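Local coordinates for protein predicted transcriptional regulator (Oenococcus oeni, PDB 3BY6) that probably binds DNA and regulates transcription as a member of the GntR family, through a winged helix-turn-helix domain, at residues D[17-22]-D[43-48]; D[36-41]-D[50-55]. All blocks are in the same frame, centred on the assembly; numbering follows the deposited sequence.

How the contacts relate
From the N terminus, helix 12-25 supplies the first segment of contact 1, and the chain then passes through the short strand 34-35 into 36-41, where contact 2 begins. Helix 38-45 therefore serves both contacts: its first turn in contact 2, its later part in contact 1. At 43-48 contact 1 closes its loop back onto 17-22; two residues further on, 50-55 closes the shorter loop of contact 2, so the two loops cross. Together they tie the three helices of the winged-helix domain to one another, and the centres of the two contacts lie about 8 Å apart. They also touch, Val17 CG2 lying 3.4 Å from Ala55 O and Ile47 CB 3.9 Å from Val52 CG2.

Contact 1 of 2, residues D[17-22]-D[43-48]; sequences VDRIKN and LQEKIN
Arg19 and Glu45 reach toward each other from opposite directions and form a salt bridge between helix 12-25 and the C-terminal part of helix 38-45, the first two helices of the GntR winged helix-turn-helix domain. The backbones stand well apart, with 10.4 Å between Arg19 CA and Glu45 CA. Arg19 leaves its helix with CG anti to the backbone N (chi1 176°) and stays extended from CG to NE, a run that carries CD and NE across to the carboxylate, with CB and CG merely spanning the distance. Arg19 CD is the first atom to arrive, 3.4 Å from Glu45 OE2. Arg19 NE makes the ion-pair contact, 3.1 Å from Glu45 OE2, while CZ already lies farther off. Glu45 meets it with a chain bent at chi2 (-61°), and the carboxylate and guanidinium planes stand 85° apart, so this is a single-oxygen contact and no flat two-pronged pairing.

NE also has a long, weak ion pair with Glu23. The other carboxylate oxygen, Glu45 OE1, accepts from Met4 N of the second subunit, and Met4 packs on Arg19 as well, which brings the partner chain's N-terminal arm into this charged spot. At the tip, a water donates to Glu45 OE1 at 2.6 Å, accepts from Gln44 NE2 at 2.9 Å, and takes a weak bond from Arg19 NH2 at 3.2 Å.

Contact 2 of 2, residues D[36-41]-D[50-55]; sequences PSVRET and NTVAKA
Val52 fits its two methyls against Val38 and Thr41, and these apolar contacts carry the interface. Val52 CG1 does most of the touching: it lies 4.0 Å from Val38 CG1 and 3.8 Å from Thr41 CG2, and approaches the backbone too, 3.6 Å from Val38 O. The two valines slide past each other in opposite directions, whereas Thr41 lies obliquely across Val52 and brings CG2 near both of its methyls. Thr41 CG2 is anti to the backbone N (chi1 -64°, measured to OG1), which turns the methyl to Val52 and sends the hydroxyl elsewhere. At the edge of the patch, Val38 extends the packing to the next residue of the facing helix, Val38 CG1 coming within 4.4 Å of Ala53 CB and CG2 lying against Ala53 CA.

The backbones are close here, 5.9 Å between Val38 CA and Val52 CA, as two helices meeting through short branched side chains allow. These are the paired helices of the helix-turn-helix: 38-45 first, then 49-61, the one that in GntR-family relatives reads the DNA major groove. Val52 also touches Leu16 of helix 12-25, so the first helix of the domain joins this packing.

Polar bonds hold the start of helix 38-45 in shape. Ser37 is its N-cap and forms a capping box with Glu40: Glu40 N donates to Ser37 OG at 3.2 Å, and Ser37 N returns a nearly straight bond (166°) to Glu40 OE1 at 2.7 Å, using the lone pair directed away from the other carboxylate oxygen. Tyr56 of helix 49-61 hydrogen-bonds through its hydroxyl with Thr41 OG1 on helix 38-45 and with Pro36 O in the loop just before it.

Contact 1 of 2, residues D[17-22]-D[43-48]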
ATOM      1  N   VAL D  17      -4.054  -8.774 -12.834  1.00 40.63           N
ATOM      2  CA  VAL D  17      -2.801  -8.402 -13.507  1.00 41.14           C
ATOM      3  C   VAL D  17      -1.669  -8.437 -12.477  1.00 41.41           C
ATOM      4  O   VAL D  17      -0.610  -9.047 -12.739  1.00 41.56           O
ATOM      5  CB  VAL D  17      -2.891  -6.985 -14.225  1.00 41.55           C
ATOM      6  CG1 VAL D  17      -1.494  -6.444 -14.696  1.00 40.34           C
ATOM      7  CG2 VAL D  17      -3.887  -7.014 -15.417  1.00 39.50           C
ATOM      8  N   ASP D  18      -1.889  -7.829 -11.306  1.00 40.90           N
ATOM      9  CA  ASP D  18      -0.843  -7.764 -10.271  1.00 40.49           C
ATOM     10  C   ASP D  18      -0.510  -9.154  -9.806  1.00 40.57           C
ATOM     11  O   ASP D  18       0.658  -9.488  -9.517  1.00 39.24           O
ATOM     12  CB  ASP D  18      -1.287  -7.017  -9.004  1.00 41.36           C
ATOM     13  CG  ASP D  18      -1.565  -5.511  -9.205  1.00 41.64           C
ATOM     14  OD1 ASP D  18      -1.169  -4.894 -10.209  1.00 40.92           O
ATOM     15  OD2 ASP D  18      -2.221  -4.954  -8.296  1.00 43.55           O
ATOM     16  N   ARG D  19      -1.551  -9.973  -9.645  1.00 40.89           N
ATOM     17  CA  ARG D  19      -1.346 -11.302  -9.051  1.00 41.10           C
ATOM     18  C   ARG D  19      -0.477 -12.128  -9.984  1.00 39.62           C
ATOM     19  O   ARG D  19       0.480 -12.789  -9.552  1.00 39.34           O
ATOM     20  CB  ARG D  19      -2.670 -12.035  -8.798  1.00 40.78           C
ATOM     21  CG  ARG D  19      -2.503 -13.451  -8.283  1.00 41.58           C
ATOM     22  CD  ARG D  19      -3.876 -14.160  -8.220  1.00 45.09           C
ATOM     23  NE  ARG D  19      -3.905 -15.370  -7.386  1.00 49.06           N
ATOM     24  CZ  ARG D  19      -3.828 -15.389  -6.050  1.00 51.14           C
ATOM     25  NH1 ARG D  19      -3.663 -14.265  -5.350  1.00 53.66           N
ATOM     26  NH2 ARG D  19      -3.888 -16.549  -5.399  1.00 50.70           N
ATOM     27  N   ILE D  20      -0.819 -12.097 -11.257  1.00 38.39           N
ATOM     28  CA  ILE D  20      -0.077 -12.912 -12.232  1.00 38.90           C
ATOM     29  C   ILE D  20       1.384 -12.471 -12.423  1.00 39.37           C
ATOM     30  O   ILE D  20       2.291 -13.324 -12.502  1.00 38.32           O
ATOM     31  CB  ILE D  20      -0.845 -13.023 -13.578  1.00 38.87           C
ATOM     32  CG1 ILE D  20      -2.029 -14.016 -13.393  1.00 38.35           C
ATOM     33  CG2 ILE D  20       0.082 -13.473 -14.690  1.00 37.60           C
ATOM     34  CD1 ILE D  20      -3.156 -13.897 -14.410  1.00 37.33           C
ATOM     35  N   LYS D  21       1.626 -11.159 -12.462  1.00 40.02           N
ATOM     36  CA  LYS D  21       3.003 -10.669 -12.579  1.00 41.10           C
ATOM     37  C   LYS D  21       3.858 -11.049 -11.390  1.00 41.64           C
ATOM     38  O   LYS D  21       5.076 -11.204 -11.498  1.00 41.64           O
ATOM     39  CB  LYS D  21       3.032  -9.159 -12.703  1.00 41.92           C
ATOM     40  CG  LYS D  21       2.494  -8.653 -14.010  1.00 44.40           C
ATOM     41  CD  LYS D  21       2.226  -7.153 -13.983  1.00 48.39           C
ATOM     42  CE  LYS D  21       3.438  -6.336 -13.599  1.00 49.39           C
ATOM     43  NZ  LYS D  21       3.002  -4.950 -13.246  1.00 50.93           N
ATOM     44  N   ASN D  22       3.253 -11.122 -10.220  1.00 42.85           N
ATOM     45  CA  ASN D  22       4.022 -11.499  -9.046  1.00 43.83           C
ATOM     46  C   ASN D  22       4.393 -12.989  -9.081  1.00 44.57           C
ATOM     47  O   ASN D  22       5.486 -13.377  -8.654  1.00 44.36           O
ATOM     48  CB  ASN D  22       3.292 -11.136  -7.766  1.00 43.53           C
ATOM     49  CG  ASN D  22       4.232 -11.097  -6.557  1.00 45.22           C
ATOM     50  OD1 ASN D  22       4.080 -11.878  -5.605  1.00 45.06           O
ATOM     51  ND2 ASN D  22       5.218 -10.193  -6.600  1.00 46.85           N
ATOM     52  N   LEU D  43     -12.895 -19.248 -13.269  1.00 41.06           N
ATOM     53  CA  LEU D  43     -13.272 -20.268 -12.294  1.00 41.79           C
ATOM     54  C   LEU D  43     -12.259 -20.468 -11.160  1.00 42.05           C
ATOM     55  O   LEU D  43     -12.640 -20.763 -10.038  1.00 43.58           O
ATOM     56  CB  LEU D  43     -13.483 -21.614 -13.007  1.00 42.01           C
ATOM     57  CG  LEU D  43     -13.865 -22.839 -12.175  1.00 42.09           C
ATOM     58  CD1 LEU D  43     -15.181 -22.605 -11.444  1.00 42.83           C
ATOM     59  CD2 LEU D  43     -13.942 -24.053 -13.081  1.00 41.62           C
ATOM     60  N   GLN D  44     -10.982 -20.349 -11.444  1.00 42.17           N
ATOM     61  CA  GLN D  44      -9.951 -20.356 -10.396  1.00 42.66           C
ATOM     62  C   GLN D  44     -10.101 -19.158  -9.454  1.00 43.25           C
ATOM     63  O   GLN D  44     -10.091 -19.333  -8.249  1.00 43.68           O
ATOM     64  CB  GLN D  44      -8.565 -20.362 -11.038  1.00 42.61           C
ATOM     65  CG  GLN D  44      -7.365 -20.228 -10.115  1.00 43.59           C
ATOM     66  CD  GLN D  44      -7.257 -21.321  -9.092  1.00 44.67           C
ATOM     67  OE1 GLN D  44      -7.251 -22.500  -9.426  1.00 46.00           O
ATOM     68  NE2 GLN D  44      -7.174 -20.928  -7.804  1.00 49.77           N
ATOM     69  N   GLU D  45     -10.273 -17.953  -9.993  1.00 44.00           N
ATOM     70  CA  GLU D  45     -10.263 -16.728  -9.165  1.00 44.73           C
ATOM     71  C   GLU D  45     -11.664 -16.207  -8.811  1.00 45.91           C
ATOM     72  O   GLU D  45     -11.795 -15.195  -8.113  1.00 45.62           O
ATOM     73  CB  GLU D  45      -9.449 -15.613  -9.842  1.00 44.26           C
ATOM     74  CG  GLU D  45      -8.038 -16.020 -10.269  1.00 44.35           C
ATOM     75  CD  GLU D  45      -7.161 -16.461  -9.105  1.00 44.21           C
ATOM     76  OE1 GLU D  45      -7.631 -16.631  -7.965  1.00 43.34           O
ATOM     77  OE2 GLU D  45      -5.964 -16.643  -9.322  1.00 43.61           O
ATOM     78  N   LYS D  46     -12.690 -16.904  -9.293  1.00 47.69           N
ATOM     79  CA  LYS D  46     -14.087 -16.571  -9.026  1.00 49.27           C
ATOM     80  C   LYS D  46     -14.436 -15.149  -9.484  1.00 50.96           C
ATOM     81  O   LYS D  46     -15.103 -14.396  -8.774  1.00 51.10           O
ATOM     82  CB  LYS D  46     -14.413 -16.794  -7.548  1.00 48.99           C
ATOM     83  CG  LYS D  46     -14.194 -18.212  -7.094  1.00 48.72           C
ATOM     84  CD  LYS D  46     -14.676 -18.386  -5.665  1.00 49.21           C
ATOM     85  CE  LYS D  46     -15.086 -19.789  -5.309  1.00 47.98           C
ATOM     86  NZ  LYS D  46     -16.008 -19.703  -4.118  1.00 50.37           N
ATOM     87  N   ILE D  47     -13.967 -14.805 -10.684  1.00 52.89           N
ATOM     88  CA  ILE D  47     -14.179 -13.491 -11.305  1.00 54.26           C
ATOM     89  C   ILE D  47     -15.025 -13.654 -12.562  1.00 54.77           C
ATOM     90  O   ILE D  47     -15.085 -14.731 -13.153  1.00 55.58           O
ATOM     91  CB  ILE D  47     -12.839 -12.877 -11.802  1.00 54.63           C
ATOM     92  CG1 ILE D  47     -11.771 -12.859 -10.718  1.00 55.28           C
ATOM     93  CG2 ILE D  47     -13.029 -11.463 -12.304  1.00 55.34           C
ATOM     94  CD1 ILE D  47     -10.453 -12.394 -11.283  1.00 54.99           C
ATOM     95  N   ASN D  48     -15.654 -12.564 -12.969  1.00 55.73           N
ATOM     96  CA  ASN D  48     -16.330 -12.448 -14.254  1.00 56.51           C
ATOM     97  C   ASN D  48     -15.311 -12.788 -15.377  1.00 56.40           C
ATOM     98  O   ASN D  48     -14.178 -12.312 -15.361  1.00 56.44           O
ATOM     99  CB  ASN D  48     -16.928 -11.019 -14.336  1.00 56.98           C
ATOM    100  CG  ASN D  48     -17.664 -10.717 -15.646  1.00 60.38           C
ATOM    101  OD1 ASN D  48     -17.967 -11.613 -16.450  1.00 65.04           O
ATOM    102  ND2 ASN D  48     -17.963  -9.426 -15.864  1.00 62.83           N
TER
HETATM  103  O   HOH W   1      -6.187 -18.378  -6.737  1.00 41.61           O

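Contact 2 of 2, residues D[36-41]-D[50-55]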
ATOM      1  N   PRO D  36      -4.044 -20.942 -18.165  1.00 43.58           N
ATOM      2  CA  PRO D  36      -5.426 -21.365 -18.390  1.00 43.17           C
ATOM      3  C   PRO D  36      -6.200 -20.430 -19.319  1.00 42.69           C
ATOM      4  O   PRO D  36      -5.807 -19.281 -19.500  1.00 42.31           O
ATOM      5  CB  PRO D  36      -6.061 -21.315 -16.987  1.00 42.91           C
ATOM      6  CG  PRO D  36      -4.979 -21.334 -16.043  1.00 43.30           C
ATOM      7  CD  PRO D  36      -3.712 -20.886 -16.736  1.00 43.14           C
ATOM      8  N   SER D  37      -7.312 -20.915 -19.872  1.00 42.28           N
ATOM      9  CA  SER D  37      -8.209 -20.046 -20.637  1.00 42.23           C
ATOM     10  C   SER D  37      -8.836 -18.992 -19.718  1.00 41.88           C
ATOM     11  O   SER D  37      -8.798 -19.119 -18.497  1.00 41.94           O
ATOM     12  CB  SER D  37      -9.303 -20.853 -21.383  1.00 41.83           C
ATOM     13  OG  SER D  37     -10.232 -21.457 -20.504  1.00 42.34           O
ATOM     14  N   VAL D  38      -9.383 -17.949 -20.329  1.00 42.05           N
ATOM     15  CA  VAL D  38     -10.112 -16.917 -19.636  1.00 42.53           C
ATOM     16  C   VAL D  38     -11.172 -17.551 -18.715  1.00 43.60           C
ATOM     17  O   VAL D  38     -11.351 -17.139 -17.562  1.00 42.82           O
ATOM     18  CB  VAL D  38     -10.769 -15.936 -20.651  1.00 42.73           C
ATOM     19  CG1 VAL D  38     -11.896 -15.129 -20.008  1.00 40.65           C
ATOM     20  CG2 VAL D  38      -9.713 -15.012 -21.239  1.00 42.31           C
ATOM     21  N   ARG D  39     -11.850 -18.565 -19.239  1.00 44.52           N
ATOM     22  CA  ARG D  39     -12.885 -19.296 -18.518  1.00 45.61           C
ATOM     23  C   ARG D  39     -12.329 -20.072 -17.323  1.00 44.79           C
ATOM     24  O   ARG D  39     -12.908 -20.060 -16.254  1.00 45.57           O
ATOM     25  CB  ARG D  39     -13.526 -20.258 -19.500  1.00 46.65           C
ATOM     26  CG  ARG D  39     -14.896 -20.752 -19.168  1.00 50.51           C
ATOM     27  CD  ARG D  39     -15.723 -20.709 -20.461  1.00 57.17           C
ATOM     28  NE  ARG D  39     -16.814 -21.679 -20.502  1.00 60.19           N
ATOM     29  CZ  ARG D  39     -17.892 -21.578 -21.288  1.00 62.27           C
ATOM     30  NH1 ARG D  39     -18.049 -20.527 -22.110  1.00 62.22           N
ATOM     31  NH2 ARG D  39     -18.832 -22.531 -21.244  1.00 61.47           N
ATOM     32  N   GLU D  40     -11.193 -20.730 -17.499  1.00 44.16           N
ATOM     33  CA  GLU D  40     -10.544 -21.432 -16.392  1.00 43.73           C
ATOM     34  C   GLU D  40      -9.948 -20.529 -15.332  1.00 43.05           C
ATOM     35  O   GLU D  40      -9.887 -20.905 -14.158  1.00 43.42           O
ATOM     36  CB  GLU D  40      -9.441 -22.307 -16.904  1.00 43.25           C
ATOM     37  CG  GLU D  40      -9.984 -23.403 -17.729  1.00 45.37           C
ATOM     38  CD  GLU D  40      -8.922 -24.073 -18.540  1.00 48.00           C
ATOM     39  OE1 GLU D  40      -8.214 -23.371 -19.321  1.00 47.42           O
ATOM     40  OE2 GLU D  40      -8.812 -25.306 -18.385  1.00 51.93           O
ATOM     41  N   THR D  41      -9.437 -19.374 -15.741  1.00 42.29           N
ATOM     42  CA  THR D  41      -8.970 -18.404 -14.756  1.00 41.38           C
ATOM     43  C   THR D  41     -10.169 -17.781 -13.993  1.00 40.69           C
ATOM     44  O   THR D  41     -10.118 -17.640 -12.787  1.00 40.07           O
ATOM     45  CB  THR D  41      -8.010 -17.377 -15.399  1.00 41.22           C
ATOM     46  OG1 THR D  41      -6.841 -18.084 -15.845  1.00 39.88           O
ATOM     47  CG2 THR D  41      -7.604 -16.264 -14.393  1.00 39.66           C
ATOM     48  N   ASN D  50     -15.213 -11.652 -18.376  1.00 55.04           N
ATOM     49  CA  ASN D  50     -14.855 -10.369 -19.020  1.00 54.86           C
ATOM     50  C   ASN D  50     -13.732  -9.639 -18.307  1.00 53.97           C
ATOM     51  O   ASN D  50     -12.884  -9.005 -18.923  1.00 54.51           O
ATOM     52  CB  ASN D  50     -16.071  -9.413 -19.050  1.00 55.42           C
ATOM     53  CG  ASN D  50     -16.995  -9.644 -20.263  1.00 58.07           C
ATOM     54  OD1 ASN D  50     -16.857 -10.638 -21.010  1.00 59.95           O
ATOM     55  ND2 ASN D  50     -17.932  -8.705 -20.473  1.00 57.70           N
ATOM     56  N   THR D  51     -13.776  -9.694 -16.992  1.00 53.07           N
ATOM     57  CA  THR D  51     -12.785  -9.069 -16.134  1.00 52.06           C
ATOM     58  C   THR D  51     -11.446  -9.760 -16.358  1.00 50.62           C
ATOM     59  O   THR D  51     -10.438  -9.105 -16.544  1.00 50.20           O
ATOM     60  CB  THR D  51     -13.267  -9.155 -14.656  1.00 52.29           C
ATOM     61  OG1 THR D  51     -14.496  -8.434 -14.545  1.00 52.54           O
ATOM     62  CG2 THR D  51     -12.245  -8.593 -13.643  1.00 52.59           C
ATOM     63  N   VAL D  52     -11.457 -11.089 -16.375  1.00 49.45           N
ATOM     64  CA  VAL D  52     -10.250 -11.859 -16.653  1.00 48.26           C
ATOM     65  C   VAL D  52      -9.718 -11.548 -18.071  1.00 47.91           C
ATOM     66  O   VAL D  52      -8.506 -11.417 -18.273  1.00 47.77           O
ATOM     67  CB  VAL D  52     -10.504 -13.369 -16.501  1.00 48.60           C
ATOM     68  CG1 VAL D  52      -9.311 -14.195 -17.085  1.00 46.95           C
ATOM     69  CG2 VAL D  52     -10.777 -13.722 -15.017  1.00 46.67           C
ATOM     70  N   ALA D  53     -10.627 -11.401 -19.035  1.00 46.74           N
ATOM     71  CA  ALA D  53     -10.250 -10.979 -20.374  1.00 46.05           C
ATOM     72  C   ALA D  53      -9.565  -9.610 -20.372  1.00 45.66           C
ATOM     73  O   ALA D  53      -8.607  -9.423 -21.100  1.00 44.84           O
ATOM     74  CB  ALA D  53     -11.446 -10.978 -21.281  1.00 45.89           C
ATOM     75  N   LYS D  54     -10.035  -8.654 -19.560  1.00 46.03           N
ATOM     76  CA  LYS D  54      -9.349  -7.356 -19.465  1.00 46.58           C
ATOM     77  C   LYS D  54      -7.964  -7.528 -18.828  1.00 45.26           C
ATOM     78  O   LYS D  54      -7.024  -6.860 -19.213  1.00 45.40           O
ATOM     79  CB  LYS D  54     -10.157  -6.291 -18.689  1.00 46.59           C
ATOM     80  CG  LYS D  54     -11.608  -6.116 -19.115  1.00 49.39           C
ATOM     81  CD  LYS D  54     -12.218  -4.714 -18.800  1.00 49.63           C
ATOM     82  CE  LYS D  54     -11.967  -4.208 -17.372  1.00 52.74           C
ATOM     83  NZ  LYS D  54     -12.107  -2.687 -17.313  1.00 53.61           N
ATOM     84  N   ALA D  55      -7.847  -8.426 -17.858  1.00 44.43           N
ATOM     85  CA  ALA D  55      -6.573  -8.669 -17.208  1.00 44.10           C
ATOM     86  C   ALA D  55      -5.556  -9.238 -18.196  1.00 44.23           C
ATOM     87  O   ALA D  55      -4.413  -8.799 -18.247  1.00 43.65           O
ATOM     88  CB  ALA D  55      -6.764  -9.616 -16.044  1.00 43.67           C
TER